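PDB 5EPD: glycerol trinitrate reductase from Agrobacterium tumefaciens, which is an old yellow enzyme that probably uses FMN to reduce substrates such as glycerol trinitrate, and is captured here without its cofactor. Local coordinates for residues A[269-272]-A[273-276]. Residues are numbered along the deposited sequence; the frame is centred on the assembly and turned at random.
Sequences YIVD and KLDA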
loop_
_atom_site.group_PDB
_atom_site.type_symbol
_atom_site.label_atom_id
_atom_site.label_comp_id
_atom_site.label_asym_id
_atom_site.label_seq_id
_atom_site.Cartn_x
_atom_site.Cartn_y
_atom_site.Cartn_z
ATOM N N TYR A 269 8.757 7.389 -17.422
ATOM C CA TYR A 269 9.365 6.113 -17.824
ATOM C C TYR A 269 8.684 4.900 -17.174
ATOM O O TYR A 269 8.213 3.980 -17.869
ATOM C CB TYR A 269 10.870 6.078 -17.496
ATOM C CG TYR A 269 11.485 4.750 -17.903
ATOM C CD1 TYR A 269 11.772 4.488 -19.241
ATOM C CD2 TYR A 269 11.722 3.729 -16.964
ATOM C CE1 TYR A 269 12.310 3.270 -19.644
ATOM C CE2 TYR A 269 12.262 2.500 -17.358
ATOM C CZ TYR A 269 12.559 2.274 -18.705
ATOM O OH TYR A 269 13.105 1.073 -19.150
ATOM N N ILE A 270 8.648 4.917 -15.835
ATOM C CA ILE A 270 8.021 3.850 -15.034
ATOM C C ILE A 270 6.568 3.604 -15.447
ATOM O O ILE A 270 6.161 2.452 -15.607
ATOM C CB ILE A 270 8.125 4.131 -13.505
ATOM C CG1 ILE A 270 9.540 3.795 -13.016
ATOM C CG2 ILE A 270 7.113 3.297 -12.706
ATOM C CD1 ILE A 270 9.990 4.600 -11.814
ATOM N N VAL A 271 5.782 4.660 -15.622
ATOM C CA VAL A 271 4.361 4.451 -16.009
ATOM C C VAL A 271 4.225 3.941 -17.451
ATOM O O VAL A 271 3.386 3.094 -17.704
ATOM C CB VAL A 271 3.459 5.683 -15.721
ATOM C CG1 VAL A 271 2.062 5.531 -16.343
ATOM C CG2 VAL A 271 3.331 5.888 -14.210
ATOM N N ASP A 272 5.061 4.414 -18.372
ATOM C CA ASP A 272 5.121 3.815 -19.721
ATOM C C ASP A 272 5.324 2.302 -19.637
ATOM O O ASP A 272 4.612 1.515 -20.254
ATOM C CB ASP A 272 6.291 4.397 -20.539
ATOM C CG ASP A 272 6.035 5.808 -21.033
ATOM O OD1 ASP A 272 4.847 6.182 -21.217
ATOM O OD2 ASP A 272 7.044 6.540 -21.236
ATOM N N LYS A 273 6.334 1.909 -18.882
ATOM C CA LYS A 273 6.647 0.502 -18.713
ATOM C C LYS A 273 5.554 -0.282 -17.963
ATOM O O LYS A 273 5.283 -1.450 -18.281
ATOM C CB LYS A 273 7.986 0.390 -18.001
ATOM C CG LYS A 273 9.143 0.762 -18.914
ATOM C CD LYS A 273 9.471 -0.412 -19.833
ATOM C CE LYS A 273 10.699 -0.159 -20.688
ATOM N NZ LYS A 273 10.345 0.259 -22.072
ATOM N N LEU A 274 4.935 0.353 -16.970
ATOM C CA LEU A 274 3.837 -0.290 -16.248
ATOM C C LEU A 274 2.683 -0.511 -17.190
ATOM O O LEU A 274 2.115 -1.596 -17.202
ATOM C CB LEU A 274 3.369 0.534 -15.047
ATOM C CG LEU A 274 4.320 0.520 -13.863
ATOM C CD1 LEU A 274 3.964 1.681 -12.932
ATOM C CD2 LEU A 274 4.283 -0.832 -13.153
ATOM N N ASP A 275 2.345 0.502 -17.985
ATOM C CA ASP A 275 1.263 0.356 -18.946
ATOM C C ASP A 275 1.536 -0.786 -19.924
ATOM O O ASP A 275 0.626 -1.544 -20.285
ATOM C CB ASP A 275 1.049 1.638 -19.729
ATOM C CG ASP A 275 -0.238 1.613 -20.531
ATOM O OD1 ASP A 275 -1.295 1.237 -19.977
ATOM O OD2 ASP A 275 -0.197 1.960 -21.722
ATOM N N ALA A 276 2.793 -0.912 -20.328
ATOM C CA ALA A 276 3.205 -1.967 -21.242
ATOM C C ALA A 276 2.964 -3.355 -20.665
ATOM O O ALA A 276 2.644 -4.276 -21.418
ATOM C CB ALA A 276 4.677 -1.806 -21.628
#
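One face of the Tyr269 ring receives Lys273 CG, from one helical turn further on. Lys273 CG lies 4.0 Å from the ring centroid, displaced toward the rim, in a CH-pi contact; at the hydroxyl end Lys273 CE passes 3.1 Å from the phenolic OH of Tyr269. With CG anti to the backbone N (chi1 179°), the tyrosine ring lies across the slanting path of the lysine chain, whose bend at chi2 (-79°) carries it past the phenol end. Here aliphatic carbons, rather than the ammonium group, carry the contact of an i/i+4 pair. On the buried side the same spacing brings Ile270 CG2 to 3.5 Å from Leu274 CD1, two branched chains lying side by side. Regular i to i+4 hydrogen bonds run beneath both pairs, from Lys273 N to Tyr269 O (3.0 Å) through to Ala276 N to Asp272 O. Asp272 OD2 forms a salt bridge with Arg306 NH1, and Asp275 OD1 a hydrogen bond with Ser308 OG. Helix 263-276 connects strands 245-249 and 281-284 in a beta-alpha-beta unit of the TIM barrel; Tyr269, Ile270, Lys273 and Leu274 pack on helix 227-240, while Val271 meets helix 300-306.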